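Local coordinates for protein basic helix-loop-helix, putative, expressed (Oryza sativa subsp. japonica, PDB 5LW0) that binds ADP-ribose through its macrodomain and probably acts in ADP-ribosylation signalling linked to DNA interstrand crosslink repair, at residues 49-62 with 208-220. Sequence-based numbering, arbitrary orientation.
Sequences QFDLDRASDIIVDA and YTKGSKILHEAYT. With PO4 (phosphate ion), chain E; PO4 (phosphate ion), chain D.
The Phe50 ring is clamped between two residues of helix 208-220. Tyr208 brings CE1 over the centre of one face in a T-shaped stack, planes at 76°, and Leu215 CD2 makes a CH-pi contact off-centre on the opposite face, 4.0 Å from the ring centroid. CG of Phe50 lies anti to the backbone N (chi1 -162°), which carries the ring to the other helix, where its edge meets the backbone at Gly211; the side chain of Phe50 lies about 7 Å from the bound ADP-ribose. Tyr208 reaches on past the ring, and its OH accepts from Asp51 N at 2.9 Å. Asp51 is the N-cap of helix 52-62, OD1 taking Arg54 N, so the tyrosine grips the turn that starts this helix. A phenylalanine in place of Tyr208 would probably keep the stack but leave Asp51 N without this acceptor, loosening that turn. Further along, Ile58 is a knob among Ser212, Leu215, His216 and Tyr219: CD1 rests on the backbone of Ser212, while CG2 lies over the imidazole centre of His216. Ala62 CB closes on Tyr219 CB at 3.7 Å, and Ile59 CG1 touches the phenol end of Tyr219, whose OH is bound by Ile43 N.

The outer side is polar and looser. Arg54, its chain curled at chi2 and chi3, brings NH1 to Ser212 OG at 2.9 Å, in the guanidinium plane; that hydroxyl in turn donates to Tyr208 O. His216 NE2 donates to a phosphate, probably from the crystallisation liquor, and a water links Ala62 O with Thr220 OG1.

Segments 52-62 and 208-220 run in roughly the same direction at 38°, their axes 9.6 Å apart at the closest. Helix 85-96 lies against helix 52-69 at Ser56, beside the macrodomain's six-stranded mixed sheet.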
ATOM      1  N   GLN A  49      -9.469  -0.734 -11.541  1.00 20.71           N
ATOM      2  CA  GLN A  49      -9.794  -1.841 -12.463  1.00 20.40           C
ATOM      3  C   GLN A  49      -8.603  -2.440 -13.186  1.00 21.04           C
ATOM      4  O   GLN A  49      -8.732  -3.050 -14.276  1.00 20.76           O
ATOM      5  CB  GLN A  49     -10.844  -1.369 -13.488  1.00 23.92           C
ATOM      6  CG  GLN A  49     -12.115  -1.001 -12.794  1.00 25.02           C
ATOM      7  CD  GLN A  49     -13.231  -0.567 -13.749  1.00 28.03           C
ATOM      8  OE1 GLN A  49     -13.009  -0.268 -14.918  1.00 30.96           O
ATOM      9  NE2 GLN A  49     -14.412  -0.427 -13.189  1.00 30.74           N
ATOM     10  N   PHE A  50      -7.452  -2.456 -12.514  1.00 17.47           N
ATOM     11  CA  PHE A  50      -6.314  -3.129 -13.071  1.00 14.83           C
ATOM     12  C   PHE A  50      -6.451  -4.623 -12.988  1.00 16.18           C
ATOM     13  O   PHE A  50      -6.782  -5.163 -11.960  1.00 17.58           O
ATOM     14  CB  PHE A  50      -5.058  -2.637 -12.368  1.00 16.06           C
ATOM     15  CG  PHE A  50      -3.779  -2.920 -13.088  1.00 14.62           C
ATOM     16  CD1 PHE A  50      -3.187  -4.145 -13.062  1.00 15.56           C
ATOM     17  CD2 PHE A  50      -3.094  -1.886 -13.741  1.00 14.49           C
ATOM     18  CE1 PHE A  50      -1.947  -4.358 -13.680  1.00 15.13           C
ATOM     19  CE2 PHE A  50      -1.895  -2.098 -14.364  1.00 15.47           C
ATOM     20  CZ  PHE A  50      -1.293  -3.343 -14.329  1.00 15.59           C
ATOM     21  N   ASP A  51      -6.138  -5.307 -14.092  1.00 16.19           N
ATOM     22  CA  ASP A  51      -6.205  -6.785 -14.156  1.00 15.43           C
ATOM     23  C   ASP A  51      -5.497  -7.503 -12.997  1.00 16.29           C
ATOM     24  O   ASP A  51      -4.310  -7.257 -12.729  1.00 16.02           O
ATOM     25  CB  ASP A  51      -5.544  -7.239 -15.428  1.00 18.85           C
ATOM     26  CG  ASP A  51      -5.676  -8.693 -15.646  1.00 22.84           C
ATOM     27  OD1 ASP A  51      -4.726  -9.426 -15.319  1.00 19.01           O
ATOM     28  OD2 ASP A  51      -6.673  -9.112 -16.313  1.00 25.79           O
ATOM     29  N   LEU A  52      -6.211  -8.421 -12.340  1.00 18.39           N
ATOM     30  CA  LEU A  52      -5.633  -9.074 -11.111  1.00 18.28           C
ATOM     31  C   LEU A  52      -4.513  -9.997 -11.397  1.00 17.74           C
ATOM     32  O   LEU A  52      -3.575 -10.142 -10.597  1.00 15.23           O
ATOM     33  CB  LEU A  52      -6.732  -9.849 -10.353  1.00 20.23           C
ATOM     34  CG  LEU A  52      -7.982  -9.148  -9.935  1.00 27.80           C
ATOM     35  CD1 LEU A  52      -8.758 -10.038  -8.971  1.00 28.40           C
ATOM     36  CD2 LEU A  52      -7.664  -7.849  -9.290  1.00 27.80           C
ATOM     37  N   ASP A  53      -4.593 -10.742 -12.500  1.00 16.29           N
ATOM     38  CA  ASP A  53      -3.512 -11.628 -12.840  1.00 17.30           C
ATOM     39  C   ASP A  53      -2.223 -10.861 -13.063  1.00 15.87           C
ATOM     40  O   ASP A  53      -1.152 -11.255 -12.588  1.00 17.44           O
ATOM     41  CB  ASP A  53      -3.864 -12.484 -14.051  1.00 19.33           C
ATOM     42  CG  ASP A  53      -5.021 -13.413 -13.768  1.00 26.31           C
ATOM     43  OD1 ASP A  53      -4.781 -14.449 -13.115  1.00 32.55           O
ATOM     44  OD2 ASP A  53      -6.170 -13.106 -14.190  1.00 39.04           O
ATOM     45  N   ARG A  54      -2.296  -9.801 -13.876  1.00 15.36           N
ATOM     46  CA  ARG A  54      -1.112  -8.992 -14.122  1.00 16.49           C
ATOM     47  C   ARG A  54      -0.607  -8.308 -12.815  1.00 15.26           C
ATOM     48  O   ARG A  54       0.586  -8.298 -12.558  1.00 16.29           O
ATOM     49  CB  ARG A  54      -1.408  -7.969 -15.188  1.00 18.33           C
ATOM     50  CG  ARG A  54      -0.254  -7.042 -15.543  1.00 19.66           C
ATOM     51  CD  ARG A  54       0.989  -7.719 -16.026  1.00 25.56           C
ATOM     52  NE  ARG A  54       0.784  -8.546 -17.144  1.00 23.95           N
ATOM     53  CZ  ARG A  54       0.893  -8.135 -18.429  1.00 31.96           C
ATOM     54  NH1 ARG A  54       1.191  -6.860 -18.724  1.00 31.56           N
ATOM     55  NH2 ARG A  54       0.695  -9.008 -19.435  1.00 27.64           N
ATOM     56  N   ALA A  55      -1.535  -7.762 -12.055  1.00 14.52           N
ATOM     57  CA  ALA A  55      -1.168  -7.093 -10.765  1.00 14.59           C
ATOM     58  C   ALA A  55      -0.437  -8.061  -9.840  1.00 15.09           C
ATOM     59  O   ALA A  55       0.570  -7.683  -9.206  1.00 14.01           O
ATOM     60  CB  ALA A  55      -2.354  -6.500 -10.118  1.00 14.53           C
ATOM     61  N   SER A  56      -0.952  -9.291  -9.726  1.00 15.31           N
ATOM     62  CA  SER A  56      -0.345 -10.215  -8.792  1.00 15.88           C
ATOM     63  C   SER A  56       1.109 -10.574  -9.223  1.00 16.10           C
ATOM     64  O   SER A  56       1.975 -10.747  -8.379  1.00 16.68           O
ATOM     65  CB  SER A  56      -1.253 -11.455  -8.588  1.00 16.52           C
ATOM     66  OG  SER A  56      -1.461 -12.157  -9.819  1.00 17.66           O
ATOM     67  N   ASP A  57       1.377 -10.685 -10.537  1.00 16.28           N
ATOM     68  CA  ASP A  57       2.698 -10.905 -11.008  1.00 17.29           C
ATOM     69  C   ASP A  57       3.591  -9.730 -10.598  1.00 15.35           C
ATOM     70  O   ASP A  57       4.778  -9.910 -10.221  1.00 15.73           O
ATOM     71  CB  ASP A  57       2.745 -10.932 -12.572  1.00 19.05           C
ATOM     72  CG  ASP A  57       2.125 -12.187 -13.200  1.00 25.23           C
ATOM     73  OD1 ASP A  57       1.969 -13.204 -12.545  1.00 28.07           O
ATOM     74  OD2 ASP A  57       1.907 -12.138 -14.452  1.00 33.39           O
ATOM     75  N   ILE A  58       3.073  -8.523 -10.786  1.00 14.56           N
ATOM     76  CA  ILE A  58       3.851  -7.311 -10.506  1.00 15.49           C
ATOM     77  C   ILE A  58       4.164  -7.163  -8.995  1.00 14.83           C
ATOM     78  O   ILE A  58       5.298  -6.853  -8.627  1.00 15.62           O
ATOM     79  CB  ILE A  58       3.142  -6.077 -11.063  1.00 15.65           C
ATOM     80  CG1 ILE A  58       3.231  -6.135 -12.584  1.00 17.03           C
ATOM     81  CG2 ILE A  58       3.751  -4.766 -10.552  1.00 17.08           C
ATOM     82  CD1 ILE A  58       2.371  -5.132 -13.273  1.00 17.51           C
ATOM     83  N   ILE A  59       3.166  -7.455  -8.158  1.00 14.04           N
ATOM     84  CA  ILE A  59       3.375  -7.409  -6.686  1.00 12.95           C
ATOM     85  C   ILE A  59       4.538  -8.322  -6.298  1.00 13.60           C
ATOM     86  O   ILE A  59       5.476  -7.930  -5.580  1.00 14.19           O
ATOM     87  CB  ILE A  59       2.092  -7.835  -5.899  1.00 13.07           C
ATOM     88  CG1 ILE A  59       1.007  -6.758  -5.988  1.00 13.21           C
ATOM     89  CG2 ILE A  59       2.420  -8.025  -4.414  1.00 14.00           C
ATOM     90  CD1 ILE A  59      -0.379  -7.220  -5.642  1.00 15.16           C
ATOM     91  N   VAL A  60       4.476  -9.560  -6.731  1.00 14.27           N
ATOM     92  CA  VAL A  60       5.462 -10.541  -6.334  1.00 14.94           C
ATOM     93  C   VAL A  60       6.847 -10.226  -6.874  1.00 15.52           C
ATOM     94  O   VAL A  60       7.858 -10.358  -6.180  1.00 15.11           O
ATOM     95  CB  VAL A  60       5.001 -11.973  -6.691  1.00 18.37           C
ATOM     96  CG1 VAL A  60       6.100 -12.943  -6.576  1.00 27.62           C
ATOM     97  CG2 VAL A  60       3.799 -12.392  -5.834  1.00 19.00           C
ATOM     98  N   ASP A  61       6.924  -9.728  -8.095  1.00 14.71           N
ATOM     99  CA  ASP A  61       8.223  -9.271  -8.610  1.00 15.55           C
ATOM    100  C   ASP A  61       8.779  -8.076  -7.880  1.00 14.46           C
ATOM    101  O   ASP A  61       9.966  -8.025  -7.601  1.00 15.75           O
ATOM    102  CB  ASP A  61       8.134  -8.999 -10.094  1.00 20.56           C
ATOM    103  CG  ASP A  61       8.060 -10.314 -10.930  1.00 27.28           C
ATOM    104  OD1 ASP A  61       8.381 -11.437 -10.410  1.00 33.35           O
ATOM    105  OD2 ASP A  61       7.632 -10.251 -12.077  1.00 35.54           O
ATOM    106  N   ALA A  62       7.927  -7.098  -7.546  1.00 12.67           N
ATOM    107  CA  ALA A  62       8.390  -5.887  -6.822  1.00 13.92           C
ATOM    108  C   ALA A  62       8.846  -6.243  -5.393  1.00 14.22           C
ATOM    109  O   ALA A  62       9.824  -5.710  -4.882  1.00 14.97           O
ATOM    110  CB  ALA A  62       7.272  -4.838  -6.744  1.00 13.77           C
ATOM    111  N   TYR A 208      -1.541  -1.760 -21.332  1.00 22.00           N
ATOM    112  CA  TYR A 208      -0.890  -2.483 -20.219  1.00 22.33           C
ATOM    113  C   TYR A 208       0.617  -2.505 -20.258  1.00 22.21           C
ATOM    114  O   TYR A 208       1.251  -2.808 -19.254  1.00 24.85           O
ATOM    115  CB  TYR A 208      -1.502  -3.932 -20.082  1.00 21.02           C
ATOM    116  CG  TYR A 208      -2.761  -3.939 -19.221  1.00 20.55           C
ATOM    117  CD1 TYR A 208      -2.664  -3.937 -17.801  1.00 18.46           C
ATOM    118  CD2 TYR A 208      -4.004  -3.955 -19.754  1.00 18.77           C
ATOM    119  CE1 TYR A 208      -3.746  -3.933 -17.021  1.00 19.23           C
ATOM    120  CE2 TYR A 208      -5.152  -3.950 -18.951  1.00 18.43           C
ATOM    121  CZ  TYR A 208      -5.007  -3.940 -17.535  1.00 17.84           C
ATOM    122  OH  TYR A 208      -6.084  -3.905 -16.686  1.00 18.28           O
ATOM    123  N   THR A 209       1.236  -2.141 -21.389  1.00 21.93           N
ATOM    124  CA  THR A 209       2.649  -1.944 -21.422  1.00 23.39           C
ATOM    125  C   THR A 209       2.957  -0.781 -20.503  1.00 26.07           C
ATOM    126  O   THR A 209       3.761  -0.921 -19.557  1.00 24.85           O
ATOM    127  CB  THR A 209       3.158  -1.630 -22.846  1.00 28.56           C
ATOM    128  OG1 THR A 209       2.863  -2.730 -23.696  1.00 32.81           O
ATOM    129  CG2 THR A 209       4.621  -1.411 -22.820  1.00 30.92           C
ATOM    130  N   LYS A 210       2.265   0.333 -20.710  1.00 22.17           N
ATOM    131  CA  LYS A 210       2.481   1.494 -19.887  1.00 23.13           C
ATOM    132  C   LYS A 210       1.940   1.203 -18.459  1.00 20.34           C
ATOM    133  O   LYS A 210       2.547   1.564 -17.466  1.00 18.85           O
ATOM    134  CB  LYS A 210       1.781   2.681 -20.472  1.00 26.29           C
ATOM    135  CG  LYS A 210       2.241   4.002 -19.954  1.00 36.88           C
ATOM    136  CD  LYS A 210       1.785   5.146 -20.883  1.00 45.74           C
ATOM    137  CE  LYS A 210       2.068   6.513 -20.268  1.00 59.08           C
ATOM    138  NZ  LYS A 210       3.444   6.582 -19.673  1.00 63.72           N
ATOM    139  N   GLY A 211       0.758   0.623 -18.394  1.00 16.32           N
ATOM    140  CA  GLY A 211       0.121   0.300 -17.132  1.00 16.13           C
ATOM    141  C   GLY A 211       0.977  -0.544 -16.217  1.00 16.49           C
ATOM    142  O   GLY A 211       1.125  -0.223 -14.994  1.00 16.67           O
ATOM    143  N   SER A 212       1.561  -1.594 -16.740  1.00 16.04           N
ATOM    144  CA  SER A 212       2.432  -2.482 -15.977  1.00 17.47           C
ATOM    145  C   SER A 212       3.669  -1.782 -15.511  1.00 17.59           C
ATOM    146  O   SER A 212       4.071  -1.943 -14.346  1.00 19.04           O
ATOM    147  CB  SER A 212       2.840  -3.701 -16.802  1.00 19.99           C
ATOM    148  OG  SER A 212       1.700  -4.455 -17.131  1.00 21.69           O
ATOM    149  N   LYS A 213       4.279  -0.953 -16.389  1.00 17.88           N
ATOM    150  CA  LYS A 213       5.436  -0.138 -15.970  1.00 18.45           C
ATOM    151  C   LYS A 213       5.054   0.772 -14.808  1.00 16.11           C
ATOM    152  O   LYS A 213       5.803   0.864 -13.819  1.00 16.53           O
ATOM    153  CB  LYS A 213       5.957   0.671 -17.169  1.00 19.97           C
ATOM    154  CG  LYS A 213       7.102   1.634 -16.862  1.00 23.91           C
ATOM    155  CD  LYS A 213       7.424   2.422 -18.155  1.00 29.95           C
ATOM    156  CE  LYS A 213       8.168   3.682 -17.894  1.00 38.18           C
ATOM    157  NZ  LYS A 213       9.598   3.411 -17.752  1.00 37.17           N
ATOM    158  N   ILE A 214       3.919   1.444 -14.907  1.00 15.14           N
ATOM    159  CA  ILE A 214       3.535   2.419 -13.883  1.00 15.92           C
ATOM    160  C   ILE A 214       3.203   1.700 -12.558  1.00 15.64           C
ATOM    161  O   ILE A 214       3.520   2.194 -11.484  1.00 14.46           O
ATOM    162  CB  ILE A 214       2.375   3.280 -14.362  1.00 17.21           C
ATOM    163  CG1 ILE A 214       2.837   4.157 -15.547  1.00 19.80           C
ATOM    164  CG2 ILE A 214       1.850   4.163 -13.262  1.00 16.80           C
ATOM    165  CD1 ILE A 214       1.749   5.000 -16.118  1.00 26.97           C
ATOM    166  N   LEU A 215       2.572   0.526 -12.624  1.00 15.17           N
ATOM    167  CA  LEU A 215       2.275  -0.192 -11.358  1.00 14.95           C
ATOM    168  C   LEU A 215       3.579  -0.689 -10.725  1.00 15.66           C
ATOM    169  O   LEU A 215       3.740  -0.588  -9.501  1.00 15.99           O
ATOM    170  CB  LEU A 215       1.305  -1.333 -11.601  1.00 15.08           C
ATOM    171  CG  LEU A 215       0.820  -2.057 -10.324  1.00 14.67           C
ATOM    172  CD1 LEU A 215       0.046  -1.153  -9.464  1.00 14.12           C
ATOM    173  CD2 LEU A 215       0.019  -3.272 -10.685  1.00 16.27           C
ATOM    174  N   HIS A 216       4.525  -1.206 -11.534  1.00 15.41           N
ATOM    175  CA  HIS A 216       5.888  -1.557 -11.042  1.00 16.49           C
ATOM    176  C   HIS A 216       6.480  -0.356 -10.331  1.00 15.21           C
ATOM    177  O   HIS A 216       7.008  -0.466  -9.223  1.00 16.92           O
ATOM    178  CB  HIS A 216       6.825  -1.953 -12.200  1.00 19.34           C
ATOM    179  CG  HIS A 216       6.879  -3.417 -12.486  1.00 24.06           C
ATOM    180  ND1 HIS A 216       7.545  -4.296 -11.670  1.00 27.11           N
ATOM    181  CD2 HIS A 216       6.446  -4.150 -13.570  1.00 25.11           C
ATOM    182  CE1 HIS A 216       7.444  -5.526 -12.178  1.00 31.61           C
ATOM    183  NE2 HIS A 216       6.776  -5.461 -13.324  1.00 27.76           N
ATOM    184  N   GLU A 217       6.459   0.798 -11.009  1.00 13.77           N
ATOM    185  CA  GLU A 217       7.010   2.043 -10.431  1.00 13.50           C
ATOM    186  C   GLU A 217       6.323   2.444  -9.115  1.00 13.25           C
ATOM    187  O   GLU A 217       7.002   2.895  -8.209  1.00 13.70           O
ATOM    188  CB  GLU A 217       6.917   3.214 -11.457  1.00 15.86           C
ATOM    189  CG  GLU A 217       7.876   3.083 -12.607  1.00 19.25           C
ATOM    190  CD  GLU A 217       7.654   4.160 -13.700  1.00 25.50           C
ATOM    191  OE1 GLU A 217       6.504   4.587 -13.911  1.00 30.87           O
ATOM    192  OE2 GLU A 217       8.623   4.503 -14.400  1.00 32.59           O
ATOM    193  N   ALA A 218       5.008   2.300  -9.044  1.00 12.86           N
ATOM    194  CA  ALA A 218       4.245   2.624  -7.819  1.00 12.57           C
ATOM    195  C   ALA A 218       4.718   1.762  -6.674  1.00 12.64           C
ATOM    196  O   ALA A 218       5.011   2.260  -5.574  1.00 12.54           O
ATOM    197  CB  ALA A 218       2.743   2.424  -8.027  1.00 13.84           C
ATOM    198  N   TYR A 219       4.853   0.468  -6.912  1.00 12.18           N
ATOM    199  CA  TYR A 219       5.303  -0.422  -5.808  1.00 12.92           C
ATOM    200  C   TYR A 219       6.746  -0.143  -5.412  1.00 13.10           C
ATOM    201  O   TYR A 219       7.064  -0.044  -4.184  1.00 12.07           O
ATOM    202  CB  TYR A 219       5.153  -1.885  -6.155  1.00 13.73           C
ATOM    203  CG  TYR A 219       3.766  -2.398  -5.944  1.00 12.87           C
ATOM    204  CD1 TYR A 219       3.205  -2.446  -4.665  1.00 14.83           C
ATOM    205  CD2 TYR A 219       2.959  -2.758  -6.999  1.00 13.41           C
ATOM    206  CE1 TYR A 219       1.925  -2.906  -4.458  1.00 13.81           C
ATOM    207  CE2 TYR A 219       1.650  -3.188  -6.807  1.00 14.16           C
ATOM    208  CZ  TYR A 219       1.120  -3.288  -5.528  1.00 14.28           C
ATOM    209  OH  TYR A 219      -0.172  -3.629  -5.278  1.00 15.03           O
ATOM    210  N   THR A 220       7.603   0.081  -6.395  1.00 13.19           N
ATOM    211  CA  THR A 220       9.039   0.376  -6.042  1.00 14.87           C
ATOM    212  C   THR A 220       9.143   1.672  -5.288  1.00 13.73           C
ATOM    213  O   THR A 220       9.845   1.740  -4.272  1.00 15.12           O
ATOM    214  CB  THR A 220       9.891   0.339  -7.279  1.00 19.10           C
ATOM    215  OG1 THR A 220       9.840  -1.010  -7.771  1.00 19.99           O
ATOM    216  CG2 THR A 220      11.367   0.684  -6.930  1.00 21.05           C
TER
HETATM  217  P   PO4 E 303       6.714  -8.581 -14.609  1.00 49.76           P
HETATM  218  O1  PO4 E 303       5.884  -9.786 -15.059  1.00 50.92           O
HETATM  219  O2  PO4 E 303       8.160  -8.701 -15.088  1.00 47.05           O
HETATM  220  O3  PO4 E 303       6.134  -7.294 -15.217  1.00 42.20           O
HETATM  221  O4  PO4 E 303       6.717  -8.537 -13.058  1.00 44.64           O
HETATM  222  P   PO4 D 302      12.406  -3.015  -9.554  1.00 39.99           P
HETATM  223  O1  PO4 D 302      11.283  -4.090  -9.233  1.00 33.12           O
HETATM  224  O2  PO4 D 302      11.798  -1.619  -9.461  1.00 38.69           O
HETATM  225  O3  PO4 D 302      13.046  -3.335 -10.960  1.00 41.08           O
HETATM  226  O4  PO4 D 302      13.514  -3.121  -8.501  1.00 45.91           O
HETATM  227  O   HOH W   1      10.691  -3.114  -5.553  1.00 18.43           O